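Local coordinates for protein LEOA (Escherichia coli, PDB 4AUR) that is a bacterial dynamin that probably binds and hydrolyses GTP and carries an elongated helical domain, at residues 352-366 and 459-473. Residues are numbered along the deposited sequence; the frame is centred on the assembly and turned at random.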
ATOM      1  N   ARG A 352      37.052  67.989 -18.632  1.00 29.24           N
ATOM      2  CA  ARG A 352      36.967  67.940 -17.197  1.00 27.90           C
ATOM      3  C   ARG A 352      35.531  67.715 -16.807  1.00 27.37           C
ATOM      4  O   ARG A 352      35.238  66.805 -16.054  1.00 28.99           O
ATOM      5  CB  ARG A 352      37.556  69.209 -16.573  1.00 28.62           C
ATOM      6  CG  ARG A 352      37.285  69.424 -15.093  1.00 29.10           C
ATOM      7  CD  ARG A 352      37.699  68.265 -14.193  1.00 29.17           C
ATOM      8  NE  ARG A 352      37.380  68.629 -12.814  1.00 30.22           N
ATOM      9  CZ  ARG A 352      38.180  69.296 -11.976  1.00 29.60           C
ATOM     10  NH1 ARG A 352      39.404  69.668 -12.334  1.00 29.92           N
ATOM     11  NH2 ARG A 352      37.750  69.579 -10.755  1.00 29.62           N
ATOM     12  N   PRO A 353      34.602  68.509 -17.341  1.00 27.98           N
ATOM     13  CA  PRO A 353      33.224  68.166 -16.968  1.00 26.29           C
ATOM     14  C   PRO A 353      32.924  66.699 -17.180  1.00 24.89           C
ATOM     15  O   PRO A 353      32.214  66.112 -16.384  1.00 27.12           O
ATOM     16  CB  PRO A 353      32.377  69.009 -17.911  1.00 26.96           C
ATOM     17  CG  PRO A 353      33.236  70.146 -18.292  1.00 27.65           C
ATOM     18  CD  PRO A 353      34.671  69.712 -18.179  1.00 27.39           C
ATOM     19  N   PHE A 354      33.464  66.117 -18.243  1.00 24.49           N
ATOM     20  CA  PHE A 354      33.191  64.741 -18.586  1.00 25.32           C
ATOM     21  C   PHE A 354      33.748  63.784 -17.559  1.00 26.38           C
ATOM     22  O   PHE A 354      33.035  62.932 -17.098  1.00 28.38           O
ATOM     23  CB  PHE A 354      33.744  64.388 -19.953  1.00 25.92           C
ATOM     24  CG  PHE A 354      33.614  62.925 -20.295  1.00 25.96           C
ATOM     25  CD1 PHE A 354      32.392  62.394 -20.658  1.00 24.55           C
ATOM     26  CD2 PHE A 354      34.720  62.083 -20.249  1.00 25.46           C
ATOM     27  CE1 PHE A 354      32.268  61.063 -20.982  1.00 24.40           C
ATOM     28  CE2 PHE A 354      34.594  60.739 -20.554  1.00 26.37           C
ATOM     29  CZ  PHE A 354      33.362  60.227 -20.924  1.00 25.21           C
HETATM   30  N   MSE A 355      35.014  63.940 -17.197  1.00 27.93           N
HETATM   31  CA  MSE A 355      35.641  63.101 -16.196  1.00 28.00           C
HETATM   32  C   MSE A 355      34.926  63.200 -14.865  1.00 29.07           C
HETATM   33  O   MSE A 355      34.759  62.201 -14.160  1.00 28.10           O
HETATM   34  CB  MSE A 355      37.083  63.550 -16.011  1.00 28.82           C
HETATM   35  CG  MSE A 355      37.929  63.385 -17.259  1.00 31.64           C
HETATM   36 SE   MSE A 355      39.740  64.209 -17.118  0.98 38.57          SE
HETATM   37  CE  MSE A 355      39.986  64.210 -15.169  1.00 36.50           C
ATOM     38  N   ASP A 356      34.518  64.408 -14.486  1.00 29.32           N
ATOM     39  CA  ASP A 356      33.872  64.615 -13.182  1.00 30.98           C
ATOM     40  C   ASP A 356      32.519  63.918 -13.081  1.00 30.34           C
ATOM     41  O   ASP A 356      32.133  63.376 -12.026  1.00 27.16           O
ATOM     42  CB  ASP A 356      33.611  66.101 -12.932  1.00 31.51           C
ATOM     43  CG  ASP A 356      34.659  66.767 -12.076  1.00 31.83           C
ATOM     44  OD1 ASP A 356      35.351  66.116 -11.273  1.00 30.95           O
ATOM     45  OD2 ASP A 356      34.757  68.005 -12.207  1.00 36.88           O
ATOM     46  N   ASP A 357      31.785  63.986 -14.180  1.00 29.68           N
ATOM     47  CA  ASP A 357      30.366  63.724 -14.141  1.00 30.12           C
ATOM     48  C   ASP A 357      30.062  62.334 -14.612  1.00 29.30           C
ATOM     49  O   ASP A 357      29.041  61.787 -14.229  1.00 31.40           O
ATOM     50  CB  ASP A 357      29.620  64.783 -14.969  1.00 32.24           C
ATOM     51  CG  ASP A 357      29.644  66.183 -14.297  1.00 31.37           C
ATOM     52  OD1 ASP A 357      29.735  66.250 -13.052  1.00 32.28           O
ATOM     53  OD2 ASP A 357      29.582  67.207 -15.007  1.00 30.51           O
ATOM     54  N   GLU A 358      30.968  61.738 -15.384  1.00 27.43           N
ATOM     55  CA  GLU A 358      30.752  60.419 -15.916  1.00 26.49           C
ATOM     56  C   GLU A 358      31.683  59.316 -15.436  1.00 28.00           C
ATOM     57  O   GLU A 358      31.248  58.170 -15.338  1.00 28.59           O
ATOM     58  CB  GLU A 358      30.792  60.514 -17.405  1.00 26.94           C
ATOM     59  CG  GLU A 358      29.644  61.348 -17.961  1.00 29.02           C
ATOM     60  CD  GLU A 358      28.325  60.609 -17.899  1.00 28.89           C
ATOM     61  OE1 GLU A 358      28.243  59.631 -17.149  1.00 29.29           O
ATOM     62  OE2 GLU A 358      27.377  60.982 -18.609  1.00 32.66           O
ATOM     63  N   LEU A 359      32.922  59.671 -15.093  1.00 28.66           N
ATOM     64  CA  LEU A 359      33.978  58.738 -14.713  1.00 26.99           C
ATOM     65  C   LEU A 359      34.413  58.836 -13.272  1.00 26.05           C
ATOM     66  O   LEU A 359      34.656  57.829 -12.617  1.00 26.87           O
ATOM     67  CB  LEU A 359      35.208  59.051 -15.553  1.00 28.85           C
ATOM     68  CG  LEU A 359      35.158  58.646 -17.030  1.00 29.96           C
ATOM     69  CD1 LEU A 359      36.147  59.411 -17.897  1.00 29.87           C
ATOM     70  CD2 LEU A 359      35.468  57.172 -17.132  1.00 30.94           C
ATOM     71  N   GLY A 360      34.592  60.057 -12.794  1.00 26.43           N
ATOM     72  CA  GLY A 360      35.012  60.307 -11.418  1.00 25.63           C
ATOM     73  C   GLY A 360      36.442  60.759 -11.459  1.00 27.10           C
ATOM     74  O   GLY A 360      37.213  60.167 -12.159  1.00 27.61           O
ATOM     75  N   TYR A 361      36.811  61.810 -10.724  1.00 30.07           N
ATOM     76  CA  TYR A 361      38.179  62.333 -10.804  1.00 30.68           C
ATOM     77  C   TYR A 361      38.670  62.785  -9.440  1.00 30.80           C
ATOM     78  O   TYR A 361      38.143  63.726  -8.887  1.00 33.89           O
ATOM     79  CB  TYR A 361      38.234  63.463 -11.843  1.00 31.03           C
ATOM     80  CG  TYR A 361      39.575  64.152 -11.998  1.00 31.61           C
ATOM     81  CD1 TYR A 361      40.779  63.439 -11.973  1.00 32.55           C
ATOM     82  CD2 TYR A 361      39.634  65.509 -12.208  1.00 32.25           C
ATOM     83  CE1 TYR A 361      41.998  64.073 -12.116  1.00 32.33           C
ATOM     84  CE2 TYR A 361      40.837  66.154 -12.353  1.00 33.00           C
ATOM     85  CZ  TYR A 361      42.015  65.439 -12.305  1.00 35.08           C
ATOM     86  OH  TYR A 361      43.206  66.133 -12.450  1.00 39.72           O
ATOM     87  N   THR A 362      39.692  62.108  -8.924  1.00 31.67           N
ATOM     88  CA  THR A 362      40.112  62.195  -7.523  1.00 35.53           C
ATOM     89  C   THR A 362      41.659  62.248  -7.448  1.00 37.43           C
ATOM     90  O   THR A 362      42.328  62.028  -8.459  1.00 40.92           O
ATOM     91  CB  THR A 362      39.572  60.963  -6.757  1.00 38.34           C
ATOM     92  OG1 THR A 362      38.146  60.926  -6.840  1.00 40.87           O
ATOM     93  CG2 THR A 362      39.918  61.010  -5.303  1.00 42.25           C
ATOM     94  N   GLU A 363      42.247  62.548  -6.293  1.00 38.81           N
ATOM     95  CA  GLU A 363      43.710  62.437  -6.173  1.00 45.11           C
ATOM     96  C   GLU A 363      44.164  61.036  -6.593  1.00 42.87           C
ATOM     97  O   GLU A 363      45.063  60.906  -7.415  1.00 43.72           O
ATOM     98  CB  GLU A 363      44.184  62.780  -4.749  1.00 51.54           C
ATOM     99  CG  GLU A 363      45.615  62.345  -4.394  1.00 60.55           C
ATOM    100  CD  GLU A 363      46.726  63.086  -5.159  1.00 67.70           C
ATOM    101  OE1 GLU A 363      46.443  63.798  -6.162  1.00 66.69           O
ATOM    102  OE2 GLU A 363      47.904  62.956  -4.737  1.00 63.48           O
ATOM    103  N   ASP A 364      43.526  60.012  -6.016  1.00 42.33           N
ATOM    104  CA  ASP A 364      43.628  58.597  -6.439  1.00 44.80           C
ATOM    105  C   ASP A 364      43.742  58.425  -7.957  1.00 43.05           C
ATOM    106  O   ASP A 364      44.515  57.592  -8.440  1.00 44.75           O
ATOM    107  CB  ASP A 364      42.373  57.805  -5.998  1.00 48.62           C
ATOM    108  CG  ASP A 364      42.386  57.391  -4.510  1.00 55.74           C
ATOM    109  OD1 ASP A 364      43.391  57.620  -3.787  1.00 57.64           O
ATOM    110  OD2 ASP A 364      41.360  56.813  -4.070  1.00 55.67           O
ATOM    111  N   GLY A 365      42.911  59.180  -8.680  1.00 38.71           N
ATOM    112  CA  GLY A 365      42.830  59.136 -10.132  1.00 35.89           C
ATOM    113  C   GLY A 365      41.407  59.060 -10.661  1.00 33.11           C
ATOM    114  O   GLY A 365      40.448  59.456  -9.985  1.00 29.88           O
ATOM    115  N   VAL A 366      41.281  58.503 -11.866  1.00 31.23           N
ATOM    116  CA  VAL A 366      40.012  58.476 -12.581  1.00 29.85           C
ATOM    117  C   VAL A 366      39.413  57.094 -12.528  1.00 29.12           C
ATOM    118  O   VAL A 366      40.147  56.113 -12.519  1.00 32.15           O
ATOM    119  CB  VAL A 366      40.181  58.847 -14.064  1.00 28.70           C
ATOM    120  CG1 VAL A 366      38.875  59.360 -14.626  1.00 28.57           C
ATOM    121  CG2 VAL A 366      41.228  59.913 -14.227  1.00 29.90           C
ATOM    122  N   ALA A 459      42.021  53.086  -8.479  1.00 43.01           N
ATOM    123  CA  ALA A 459      41.815  54.001  -9.601  1.00 42.89           C
ATOM    124  C   ALA A 459      43.028  54.112 -10.528  1.00 41.70           C
ATOM    125  O   ALA A 459      44.146  53.782 -10.160  1.00 41.18           O
ATOM    126  CB  ALA A 459      41.472  55.379  -9.079  1.00 44.80           C
ATOM    127  N   THR A 460      42.794  54.636 -11.721  1.00 42.72           N
ATOM    128  CA  THR A 460      43.838  54.826 -12.716  1.00 42.72           C
ATOM    129  C   THR A 460      44.380  56.251 -12.695  1.00 45.77           C
ATOM    130  O   THR A 460      43.633  57.195 -12.927  1.00 46.26           O
ATOM    131  CB  THR A 460      43.276  54.528 -14.113  1.00 41.06           C
ATOM    132  OG1 THR A 460      42.774  53.186 -14.124  1.00 37.79           O
ATOM    133  CG2 THR A 460      44.343  54.713 -15.195  1.00 39.63           C
ATOM    134  N   LYS A 461      45.675  56.397 -12.403  1.00 53.02           N
ATOM    135  CA  LYS A 461      46.338  57.704 -12.400  1.00 55.56           C
ATOM    136  C   LYS A 461      46.408  58.215 -13.813  1.00 56.62           C
ATOM    137  O   LYS A 461      46.624  57.437 -14.734  1.00 59.20           O
ATOM    138  CB  LYS A 461      47.753  57.610 -11.850  1.00 59.89           C
ATOM    139  CG  LYS A 461      47.828  57.671 -10.337  1.00 67.67           C
ATOM    140  CD  LYS A 461      49.120  57.055  -9.814  1.00 73.26           C
ATOM    141  CE  LYS A 461      49.013  56.690  -8.337  1.00 80.33           C
ATOM    142  NZ  LYS A 461      49.970  55.612  -7.952  1.00 79.21           N
ATOM    143  N   LEU A 462      46.217  59.516 -13.986  1.00 57.33           N
ATOM    144  CA  LEU A 462      46.297  60.123 -15.306  1.00 57.15           C
ATOM    145  C   LEU A 462      47.736  60.465 -15.615  1.00 60.95           C
ATOM    146  O   LEU A 462      48.504  60.827 -14.721  1.00 62.32           O
ATOM    147  CB  LEU A 462      45.453  61.397 -15.382  1.00 55.42           C
ATOM    148  CG  LEU A 462      44.123  61.287 -16.114  1.00 54.67           C
ATOM    149  CD1 LEU A 462      43.569  62.680 -16.348  1.00 52.97           C
ATOM    150  CD2 LEU A 462      44.242  60.536 -17.437  1.00 57.67           C
ATOM    151  N   ALA A 463      48.099  60.366 -16.887  1.00 64.95           N
ATOM    152  CA  ALA A 463      49.436  60.751 -17.309  1.00 70.77           C
ATOM    153  C   ALA A 463      49.645  62.234 -17.009  1.00 76.22           C
ATOM    154  O   ALA A 463      48.700  63.024 -17.112  1.00 80.24           O
ATOM    155  CB  ALA A 463      49.622  60.477 -18.791  1.00 70.69           C
ATOM    156  N   GLY A 464      50.864  62.608 -16.617  1.00 80.57           N
ATOM    157  CA  GLY A 464      51.197  64.023 -16.399  1.00 80.89           C
ATOM    158  C   GLY A 464      50.791  64.891 -17.590  1.00 78.85           C
ATOM    159  O   GLY A 464      50.204  65.965 -17.419  1.00 76.50           O
ATOM    160  N   SER A 465      51.097  64.402 -18.792  1.00 75.96           N
ATOM    161  CA  SER A 465      50.737  65.059 -20.057  1.00 74.43           C
ATOM    162  C   SER A 465      49.244  65.336 -20.191  1.00 68.86           C
ATOM    163  O   SER A 465      48.854  66.339 -20.780  1.00 66.41           O
ATOM    164  CB  SER A 465      51.196  64.193 -21.247  1.00 78.41           C
ATOM    165  OG  SER A 465      50.681  64.668 -22.484  1.00 76.18           O
ATOM    166  N   ILE A 466      48.422  64.436 -19.657  1.00 65.77           N
ATOM    167  CA  ILE A 466      46.962  64.539 -19.755  1.00 64.16           C
ATOM    168  C   ILE A 466      46.342  65.186 -18.500  1.00 61.02           C
ATOM    169  O   ILE A 466      45.216  65.683 -18.533  1.00 58.67           O
ATOM    170  CB  ILE A 466      46.364  63.146 -20.061  1.00 66.16           C
ATOM    171  CG1 ILE A 466      46.939  62.633 -21.396  1.00 67.82           C
ATOM    172  CG2 ILE A 466      44.844  63.200 -20.130  1.00 66.05           C
ATOM    173  CD1 ILE A 466      46.796  61.144 -21.633  1.00 66.71           C
ATOM    174  N   ALA A 467      47.098  65.218 -17.409  1.00 59.01           N
ATOM    175  CA  ALA A 467      46.648  65.864 -16.184  1.00 62.54           C
ATOM    176  C   ALA A 467      46.502  67.388 -16.306  1.00 61.45           C
ATOM    177  O   ALA A 467      45.773  68.004 -15.525  1.00 60.44           O
ATOM    178  CB  ALA A 467      47.603  65.528 -15.048  1.00 68.30           C
ATOM    179  N   LYS A 468      47.205  67.988 -17.266  1.00 60.48           N
ATOM    180  CA  LYS A 468      47.227  69.453 -17.435  1.00 57.18           C
ATOM    181  C   LYS A 468      45.995  70.007 -18.150  1.00 53.54           C
ATOM    182  O   LYS A 468      45.766  71.213 -18.122  1.00 50.10           O
ATOM    183  CB  LYS A 468      48.480  69.876 -18.203  1.00 60.68           C
ATOM    184  CG  LYS A 468      48.447  69.525 -19.689  1.00 64.47           C
ATOM    185  CD  LYS A 468      49.851  69.359 -20.252  1.00 68.78           C
ATOM    186  CE  LYS A 468      49.840  69.183 -21.762  1.00 70.75           C
ATOM    187  NZ  LYS A 468      51.127  68.608 -22.248  1.00 73.76           N
ATOM    188  N   TRP A 469      45.237  69.126 -18.812  1.00 49.32           N
ATOM    189  CA  TRP A 469      43.987  69.487 -19.495  1.00 46.15           C
ATOM    190  C   TRP A 469      42.750  69.279 -18.633  1.00 44.89           C
ATOM    191  O   TRP A 469      41.653  69.703 -19.009  1.00 41.68           O
ATOM    192  CB  TRP A 469      43.822  68.646 -20.759  1.00 48.25           C
ATOM    193  CG  TRP A 469      44.840  68.961 -21.765  1.00 48.86           C
ATOM    194  CD1 TRP A 469      45.823  68.144 -22.216  1.00 49.58           C
ATOM    195  CD2 TRP A 469      45.003  70.205 -22.439  1.00 47.70           C
ATOM    196  NE1 TRP A 469      46.586  68.795 -23.138  1.00 48.40           N
ATOM    197  CE2 TRP A 469      46.107  70.069 -23.292  1.00 47.56           C
ATOM    198  CE3 TRP A 469      44.320  71.425 -22.401  1.00 47.33           C
ATOM    199  CZ2 TRP A 469      46.553  71.113 -24.104  1.00 48.78           C
ATOM    200  CZ3 TRP A 469      44.758  72.459 -23.211  1.00 48.01           C
ATOM    201  CH2 TRP A 469      45.862  72.297 -24.052  1.00 47.81           C
ATOM    202  N   ALA A 470      42.942  68.601 -17.501  1.00 43.61           N
ATOM    203  CA  ALA A 470      41.875  68.246 -16.586  1.00 41.29           C
ATOM    204  C   ALA A 470      41.734  69.253 -15.459  1.00 42.71           C
ATOM    205  O   ALA A 470      40.619  69.570 -15.033  1.00 43.02           O
ATOM    206  CB  ALA A 470      42.133  66.866 -16.007  1.00 41.29           C
ATOM    207  N   GLY A 471      42.860  69.728 -14.944  1.00 42.67           N
ATOM    208  CA  GLY A 471      42.840  70.701 -13.863  1.00 41.54           C
ATOM    209  C   GLY A 471      43.022  70.059 -12.509  1.00 39.97           C
ATOM    210  O   GLY A 471      42.928  68.837 -12.372  1.00 39.75           O
ATOM    211  N   PRO A 472      43.304  70.881 -11.493  1.00 39.92           N
ATOM    212  CA  PRO A 472      43.510  70.350 -10.160  1.00 39.86           C
ATOM    213  C   PRO A 472      42.209  69.767  -9.620  1.00 38.92           C
ATOM    214  O   PRO A 472      41.158  70.394  -9.750  1.00 37.62           O
ATOM    215  CB  PRO A 472      43.931  71.579  -9.363  1.00 41.82           C
ATOM    216  CG  PRO A 472      43.298  72.725 -10.083  1.00 41.19           C
ATOM    217  CD  PRO A 472      43.427  72.348 -11.526  1.00 40.30           C
ATOM    218  N   VAL A 473      42.300  68.581  -9.019  1.00 37.56           N
ATOM    219  CA  VAL A 473      41.137  67.819  -8.572  1.00 35.90           C
ATOM    220  C   VAL A 473      40.262  68.633  -7.645  1.00 38.16           C
ATOM    221  O   VAL A 473      40.775  69.381  -6.821  1.00 38.65           O
ATOM    222  CB  VAL A 473      41.579  66.543  -7.826  1.00 35.09           C
ATOM    223  CG1 VAL A 473      40.444  65.931  -6.999  1.00 33.49           C
ATOM    224  CG2 VAL A 473      42.126  65.544  -8.820  1.00 35.15           C
TER
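Far out on the dynamin-like helical domain, the end of a helix and the loop after it (352-366) pack against the irregular segment 459-473, and Arg352 and Tyr361 grip its carbonyls at 470-472. Arg352 NH1 donates to Ala470 O (3.0 Å), in the guanidinium plane, and to Pro472 O (3.2 Å), which it meets from above the carbonyl plane. On the same guanidinium, NE forms a salt bridge with Asp356 OD2 one helical turn on, which helps fix its rotation. Tyr361 OH donates to Gly471 O (2.7 Å), nearly in line with the C=O. With CG anti to the backbone N (chi1 177°), the Tyr361 ring lies between Val473 CG2, a CH-pi contact over one face (3.7 Å to the ring centroid), and the CE methyl of Met355 (selenomethionine) over the other. That methyl also touches Ala470 CB (3.5 Å) and meets Leu462 tip to tip. Val366 CG2 packs on Leu462 CG, while its backbone pairs with Thr460: Val366 N donates to Thr460 O (2.9 Å) and Thr460 N to Val366 O (3.1 Å). Trp469 and Ile466 carry the segment on to Leu348 and helix 489-518. The Val366-Thr460 pair is an isolated antiparallel beta bridge joining two loops.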